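Long-range contact in binding component of ABC transporter (Wolinella succinogenes, PDB 3K4U), which probably serves as the solute-binding component of an ABC transporter and is seen here holding lysine between its two lobes: residues E115-A126 and E151-F162. Numbering follows the deposited sequence.
With LYS (lysine), chain K.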
ATOM      1  N   GLU E 115       9.769  38.819  32.244  1.00 44.90           N
ATOM      2  CA  GLU E 115       9.628  40.110  31.563  1.00 44.84           C
ATOM      3  C   GLU E 115       8.317  40.109  30.753  1.00 44.73           C
ATOM      4  O   GLU E 115       7.448  40.977  30.927  1.00 45.64           O
ATOM      5  CB  GLU E 115      10.815  40.314  30.599  1.00 44.85           C
ATOM      6  CG  GLU E 115      11.618  41.614  30.780  1.00 34.18           C
ATOM      7  CD  GLU E 115      10.907  42.907  30.322  1.00 45.14           C
ATOM      8  OE1 GLU E 115      11.298  44.004  30.809  1.00 33.74           O
ATOM      9  OE2 GLU E 115       9.990  42.839  29.470  1.00 33.55           O
ATOM     10  N   LEU E 116       8.184  39.105  29.890  1.00 43.17           N
ATOM     11  CA  LEU E 116       7.064  38.993  28.970  1.00 41.96           C
ATOM     12  C   LEU E 116       5.700  38.683  29.597  1.00 41.35           C
ATOM     13  O   LEU E 116       5.589  37.933  30.572  1.00 41.58           O
ATOM     14  CB  LEU E 116       7.398  37.971  27.882  1.00 41.28           C
ATOM     15  CG  LEU E 116       8.584  38.403  27.006  1.00 39.92           C
ATOM     16  CD1 LEU E 116       9.153  37.221  26.280  1.00 40.77           C
ATOM     17  CD2 LEU E 116       8.211  39.518  26.024  1.00 40.80           C
ATOM     18  N   THR E 117       4.668  39.278  29.003  1.00 40.25           N
ATOM     19  CA  THR E 117       3.269  39.069  29.382  1.00 38.71           C
ATOM     20  C   THR E 117       2.557  38.337  28.247  1.00 36.75           C
ATOM     21  O   THR E 117       2.692  38.738  27.073  1.00 37.64           O
ATOM     22  CB  THR E 117       2.579  40.421  29.591  1.00 38.95           C
ATOM     23  OG1 THR E 117       3.556  41.393  30.017  1.00 45.90           O
ATOM     24  CG2 THR E 117       1.480  40.296  30.621  1.00 45.81           C
ATOM     25  N   LEU E 118       1.815  37.276  28.580  1.00 33.39           N
ATOM     26  CA  LEU E 118       1.088  36.478  27.574  1.00 30.28           C
ATOM     27  C   LEU E 118      -0.418  36.283  27.871  1.00 28.27           C
ATOM     28  O   LEU E 118      -0.822  35.848  28.965  1.00 26.56           O
ATOM     29  CB  LEU E 118       1.778  35.134  27.428  1.00 29.87           C
ATOM     30  CG  LEU E 118       1.081  33.879  26.904  1.00  4.08           C
ATOM     31  CD1 LEU E 118       1.583  33.569  25.517  1.00 29.55           C
ATOM     32  CD2 LEU E 118       1.402  32.758  27.861  1.00 29.41           C
ATOM     33  N   VAL E 119      -1.247  36.585  26.875  1.00 27.81           N
ATOM     34  CA  VAL E 119      -2.701  36.585  27.093  1.00 26.69           C
ATOM     35  C   VAL E 119      -3.535  35.664  26.211  1.00 27.01           C
ATOM     36  O   VAL E 119      -3.257  35.483  24.999  1.00 27.52           O
ATOM     37  CB  VAL E 119      -3.300  37.990  27.073  1.00 25.35           C
ATOM     38  CG1 VAL E 119      -2.813  38.777  28.285  1.00 20.01           C
ATOM     39  CG2 VAL E 119      -2.954  38.700  25.796  1.00 19.10           C
ATOM     40  N   THR E 120      -4.560  35.086  26.842  1.00 26.09           N
ATOM     41  CA  THR E 120      -5.576  34.330  26.128  1.00 25.77           C
ATOM     42  C   THR E 120      -6.980  34.380  26.794  1.00 25.02           C
ATOM     43  O   THR E 120      -7.192  35.042  27.830  1.00 24.70           O
ATOM     44  CB  THR E 120      -5.120  32.874  25.921  1.00 25.78           C
ATOM     45  OG1 THR E 120      -5.767  32.326  24.763  1.00 17.97           O
ATOM     46  CG2 THR E 120      -5.430  32.022  27.140  1.00 17.50           C
ATOM     47  N   LYS E 121      -7.923  33.664  26.197  1.00 23.86           N
ATOM     48  CA  LYS E 121      -9.261  33.632  26.718  1.00 24.17           C
ATOM     49  C   LYS E 121      -9.342  32.687  27.924  1.00 24.95           C
ATOM     50  O   LYS E 121      -8.548  31.732  28.030  1.00 25.75           O
ATOM     51  CB  LYS E 121     -10.221  33.181  25.623  1.00 23.60           C
ATOM     52  CG  LYS E 121     -11.606  32.736  26.154  1.00 13.15           C
ATOM     53  CD  LYS E 121     -12.337  31.984  25.051  1.00 22.69           C
ATOM     54  CE  LYS E 121     -13.774  31.760  25.382  1.00 12.77           C
ATOM     55  NZ  LYS E 121     -14.517  33.032  25.413  1.00 21.29           N
ATOM     56  N   PHE E 122     -10.315  32.924  28.804  1.00 23.79           N
ATOM     57  CA  PHE E 122     -10.435  32.137  30.026  1.00 23.09           C
ATOM     58  C   PHE E 122     -11.059  30.750  29.826  1.00 24.03           C
ATOM     59  O   PHE E 122     -12.008  30.580  29.029  1.00 24.55           O
ATOM     60  CB  PHE E 122     -11.211  32.906  31.100  1.00 21.66           C
ATOM     61  CG  PHE E 122     -11.376  32.144  32.385  1.00 16.66           C
ATOM     62  CD1 PHE E 122     -10.349  32.147  33.358  1.00 21.33           C
ATOM     63  CD2 PHE E 122     -12.523  31.383  32.619  1.00 21.19           C
ATOM     64  CE1 PHE E 122     -10.480  31.433  34.557  1.00 16.22           C
ATOM     65  CE2 PHE E 122     -12.661  30.645  33.827  1.00 16.95           C
ATOM     66  CZ  PHE E 122     -11.624  30.674  34.790  1.00 20.69           C
ATOM     67  N   GLY E 123     -10.547  29.777  30.589  1.00 24.00           N
ATOM     68  CA  GLY E 123     -11.078  28.401  30.592  1.00 23.67           C
ATOM     69  C   GLY E 123     -11.145  27.743  29.222  1.00 22.92           C
ATOM     70  O   GLY E 123     -12.141  27.142  28.873  1.00 25.09           O
ATOM     71  N   VAL E 124     -10.085  27.821  28.441  1.00 20.28           N
ATOM     72  CA  VAL E 124     -10.154  27.332  27.071  1.00 18.47           C
ATOM     73  C   VAL E 124      -8.836  26.574  26.716  1.00 18.53           C
ATOM     74  O   VAL E 124      -7.808  26.783  27.362  1.00 18.15           O
ATOM     75  CB  VAL E 124     -10.416  28.550  26.170  1.00 17.01           C
ATOM     76  CG1 VAL E 124      -9.270  28.835  25.269  1.00 11.37           C
ATOM     77  CG2 VAL E 124     -11.657  28.389  25.442  1.00 10.18           C
ATOM     78  N   SER E 125      -8.868  25.709  25.702  1.00 18.76           N
ATOM     79  CA  SER E 125      -7.713  24.892  25.334  1.00 19.35           C
ATOM     80  C   SER E 125      -6.404  25.618  25.550  1.00 20.39           C
ATOM     81  O   SER E 125      -5.490  25.084  26.168  1.00 20.93           O
ATOM     82  CB  SER E 125      -7.761  24.492  23.869  1.00 19.73           C
ATOM     83  OG  SER E 125      -8.266  23.199  23.708  1.00 51.50           O
ATOM     84  N   ALA E 126      -6.316  26.841  25.042  1.00 20.91           N
ATOM     85  CA  ALA E 126      -5.091  27.610  25.133  1.00 20.81           C
ATOM     86  C   ALA E 126      -4.708  27.863  26.589  1.00 22.07           C
ATOM     87  O   ALA E 126      -3.545  27.729  26.972  1.00 22.39           O
ATOM     88  CB  ALA E 126      -5.253  28.908  24.378  1.00 20.35           C
ATOM     89  N   GLU E 151      -5.066  43.494  23.964  1.00 25.55           N
ATOM     90  CA  GLU E 151      -3.954  43.752  24.893  1.00 27.37           C
ATOM     91  C   GLU E 151      -2.560  43.741  24.228  1.00 28.28           C
ATOM     92  O   GLU E 151      -1.683  44.545  24.580  1.00 29.72           O
ATOM     93  CB  GLU E 151      -3.966  42.774  26.079  1.00 28.79           C
ATOM     94  CG  GLU E 151      -5.271  42.631  26.832  1.00 51.18           C
ATOM     95  CD  GLU E 151      -5.730  43.927  27.457  1.00 31.14           C
ATOM     96  OE1 GLU E 151      -4.967  44.505  28.271  1.00 51.92           O
ATOM     97  OE2 GLU E 151      -6.859  44.375  27.126  1.00 51.77           O
ATOM     98  N   VAL E 152      -2.325  42.854  23.277  1.00 27.53           N
ATOM     99  CA  VAL E 152      -1.048  42.936  22.598  1.00 27.77           C
ATOM    100  C   VAL E 152      -1.079  44.086  21.550  1.00 27.93           C
ATOM    101  O   VAL E 152      -0.114  44.887  21.463  1.00 27.82           O
ATOM    102  CB  VAL E 152      -0.449  41.512  22.195  1.00 27.98           C
ATOM    103  CG1 VAL E 152      -1.540  40.417  22.106  1.00 11.16           C
ATOM    104  CG2 VAL E 152       0.453  41.566  20.978  1.00 10.76           C
ATOM    105  N   LEU E 153      -2.198  44.216  20.828  1.00 27.45           N
ATOM    106  CA  LEU E 153      -2.425  45.410  19.972  1.00 27.84           C
ATOM    107  C   LEU E 153      -2.319  46.746  20.718  1.00 28.79           C
ATOM    108  O   LEU E 153      -1.878  47.753  20.151  1.00 28.24           O
ATOM    109  CB  LEU E 153      -3.774  45.357  19.250  1.00 27.05           C
ATOM    110  CG  LEU E 153      -3.795  44.479  17.998  1.00 26.19           C
ATOM    111  CD1 LEU E 153      -5.218  44.192  17.553  1.00 26.63           C
ATOM    112  CD2 LEU E 153      -2.997  45.106  16.890  1.00 26.15           C
ATOM    113  N   ASN E 154      -2.717  46.741  21.989  1.00 29.94           N
ATOM    114  CA  ASN E 154      -2.640  47.934  22.812  1.00 30.93           C
ATOM    115  C   ASN E 154      -1.256  48.156  23.384  1.00 31.85           C
ATOM    116  O   ASN E 154      -0.961  49.245  23.860  1.00 32.09           O
ATOM    117  CB  ASN E 154      -3.696  47.901  23.926  1.00 30.60           C
ATOM    118  CG  ASN E 154      -5.094  48.212  23.407  1.00 35.92           C
ATOM    119  OD1 ASN E 154      -5.259  48.664  22.270  1.00 30.41           O
ATOM    120  ND2 ASN E 154      -6.108  47.957  24.230  1.00 30.31           N
ATOM    121  N   GLY E 155      -0.408  47.127  23.327  1.00 32.28           N
ATOM    122  CA  GLY E 155       0.916  47.188  23.955  1.00 32.30           C
ATOM    123  C   GLY E 155       0.829  47.138  25.479  1.00 32.50           C
ATOM    124  O   GLY E 155       1.603  47.798  26.170  1.00 33.41           O
ATOM    125  N   LYS E 156      -0.124  46.372  25.997  1.00 31.76           N
ATOM    126  CA  LYS E 156      -0.250  46.134  27.430  1.00 32.38           C
ATOM    127  C   LYS E 156       0.120  44.664  27.731  1.00 32.52           C
ATOM    128  O   LYS E 156       0.127  44.221  28.893  1.00 32.25           O
ATOM    129  CB  LYS E 156      -1.683  46.438  27.904  1.00 32.94           C
ATOM    130  CG  LYS E 156      -2.229  47.826  27.535  1.00 45.45           C
ATOM    131  CD  LYS E 156      -2.905  48.484  28.742  1.00 33.33           C
ATOM    132  CE  LYS E 156      -4.277  49.076  28.400  1.00 45.40           C
ATOM    133  NZ  LYS E 156      -5.176  49.085  29.607  1.00 33.28           N
ATOM    134  N   ALA E 157       0.394  43.928  26.651  1.00 32.31           N
ATOM    135  CA  ALA E 157       0.872  42.545  26.647  1.00 31.88           C
ATOM    136  C   ALA E 157       1.681  42.326  25.349  1.00 32.13           C
ATOM    137  O   ALA E 157       1.589  43.124  24.398  1.00 31.30           O
ATOM    138  CB  ALA E 157      -0.291  41.587  26.710  1.00 31.66           C
ATOM    139  N   ASP E 158       2.467  41.251  25.305  1.00 33.07           N
ATOM    140  CA  ASP E 158       3.450  41.068  24.230  1.00 33.97           C
ATOM    141  C   ASP E 158       3.035  40.057  23.171  1.00 36.16           C
ATOM    142  O   ASP E 158       3.516  40.115  22.043  1.00 36.12           O
ATOM    143  CB  ASP E 158       4.797  40.668  24.803  1.00 33.28           C
ATOM    144  CG  ASP E 158       5.104  41.368  26.093  1.00 43.99           C
ATOM    145  OD1 ASP E 158       5.399  42.589  26.048  1.00 32.96           O
ATOM    146  OD2 ASP E 158       5.046  40.688  27.147  1.00 33.05           O
HETATM  147  N   MSE E 159       2.139  39.141  23.538  1.00 38.44           N
HETATM  148  CA  MSE E 159       1.814  37.996  22.701  1.00 40.48           C
HETATM  149  C   MSE E 159       0.550  37.264  23.122  1.00 36.90           C
HETATM  150  O   MSE E 159       0.244  37.146  24.320  1.00 36.93           O
HETATM  151  CB  MSE E 159       2.965  37.005  22.723  1.00 46.60           C
HETATM  152  CG  MSE E 159       3.464  36.728  24.121  1.00 43.43           C
HETATM  153 SE   MSE E 159       4.890  35.420  24.058  1.00 56.91          SE
HETATM  154  CE  MSE E 159       5.153  35.176  26.008  1.00 42.95           C
ATOM    155  N   PHE E 160      -0.145  36.759  22.105  1.00 33.55           N
ATOM    156  CA  PHE E 160      -1.426  36.055  22.201  1.00 30.52           C
ATOM    157  C   PHE E 160      -1.254  34.565  21.838  1.00 28.40           C
ATOM    158  O   PHE E 160      -0.503  34.222  20.927  1.00 27.88           O
ATOM    159  CB  PHE E 160      -2.415  36.738  21.253  1.00 29.65           C
ATOM    160  CG  PHE E 160      -3.808  36.168  21.289  1.00 37.90           C
ATOM    161  CD1 PHE E 160      -4.644  36.382  22.386  1.00 29.44           C
ATOM    162  CD2 PHE E 160      -4.301  35.445  20.215  1.00 29.22           C
ATOM    163  CE1 PHE E 160      -5.916  35.848  22.416  1.00 37.39           C
ATOM    164  CE2 PHE E 160      -5.575  34.919  20.258  1.00 37.67           C
ATOM    165  CZ  PHE E 160      -6.379  35.127  21.362  1.00 28.92           C
ATOM    166  N   ILE E 161      -1.921  33.682  22.571  1.00 27.08           N
ATOM    167  CA  ILE E 161      -1.853  32.227  22.313  1.00 25.39           C
ATOM    168  C   ILE E 161      -3.248  31.676  22.101  1.00 25.23           C
ATOM    169  O   ILE E 161      -4.159  31.982  22.859  1.00 26.05           O
ATOM    170  CB  ILE E 161      -1.221  31.421  23.458  1.00 23.78           C
ATOM    171  CG1 ILE E 161      -1.112  29.928  23.056  1.00  9.24           C
ATOM    172  CG2 ILE E 161      -2.047  31.577  24.752  1.00  8.10           C
ATOM    173  CD1 ILE E 161      -0.337  29.015  24.079  1.00 21.84           C
ATOM    174  N   PHE E 162      -3.412  30.850  21.076  1.00 24.35           N
ATOM    175  CA  PHE E 162      -4.725  30.334  20.743  1.00 23.01           C
ATOM    176  C   PHE E 162      -4.597  29.385  19.565  1.00 21.90           C
ATOM    177  O   PHE E 162      -3.559  29.345  18.916  1.00 21.34           O
ATOM    178  CB  PHE E 162      -5.660  31.503  20.377  1.00 22.22           C
ATOM    179  CG  PHE E 162      -7.096  31.210  20.624  1.00 18.60           C
ATOM    180  CD1 PHE E 162      -7.660  31.449  21.874  1.00 21.66           C
ATOM    181  CD2 PHE E 162      -7.890  30.692  19.617  1.00 21.41           C
ATOM    182  CE1 PHE E 162      -8.996  31.143  22.111  1.00 18.55           C
ATOM    183  CE2 PHE E 162      -9.216  30.390  19.846  1.00 18.67           C
ATOM    184  CZ  PHE E 162      -9.775  30.618  21.093  1.00 21.23           C
TER
HETATM  185  N   LYS K 501     -10.300  24.565  20.769  1.00 30.74           N
HETATM  186  CA  LYS K 501     -10.671  25.566  21.748  1.00 30.80           C
HETATM  187  C   LYS K 501     -11.174  24.840  22.975  1.00 30.93           C
HETATM  188  O   LYS K 501     -11.746  23.760  22.844  1.00 30.69           O
HETATM  189  CB  LYS K 501     -11.788  26.463  21.195  1.00 30.98           C
HETATM  190  CG  LYS K 501     -11.910  27.814  21.862  1.00 24.16           C
HETATM  191  CD  LYS K 501     -13.334  28.243  21.908  1.00 30.39           C
HETATM  192  CE  LYS K 501     -13.492  29.732  22.236  1.00 25.37           C
HETATM  193  NZ  LYS K 501     -14.865  30.232  21.964  1.00 30.30           N
HETATM  194  OXT LYS K 501     -11.031  25.307  24.103  1.00 31.04           O
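Val-119 and Met-159 join two neighbouring parallel strands, 117-121 and 159-162, in one lobe of this periplasmic-binding-protein fold, and the pair illustrates how a sheet in such proteins delivers residues to a ligand cleft. Val-119 N donates to Met-159 O at 3.0 Å, while Ile-161 N returns a weak bond to Val-119 O. At the pocket end the strands part, and a side chain takes over the bridging. Thr-120 CB lies near both Ile-161 O and, at 3.5 Å, Ile-161 CG2, and its OG1, turned anti to the backbone N (chi1 -154°), donates to Ile-161 O nearly in line with the carbonyl (C=O...O angle 168°). The same OG1 meets the edge of the Phe-162 ring at CD1, whereas Thr-120 CG2 is 4.2 Å from Ile-161 CG2. A valine in place of Thr-120 would probably leave Ile-161 O without its hydroxyl donor where the strands diverge. Farther along, Val-124 CG1 packs 3.9 Å from Phe-162 CE1, and Tyr-15 meets that ring edge-to-face. Both segments thus line the lysine site, where Lys-121, its NZ bonded to Asp-143 O, brings CE to 3.8 Å from the ligand's CE. Phe-162 CZ touches the ligand's CG at 3.6 Å, and Ser-125 N, at the start of helix 125-133, donates to OXT of the bound lysine at 2.7 Å.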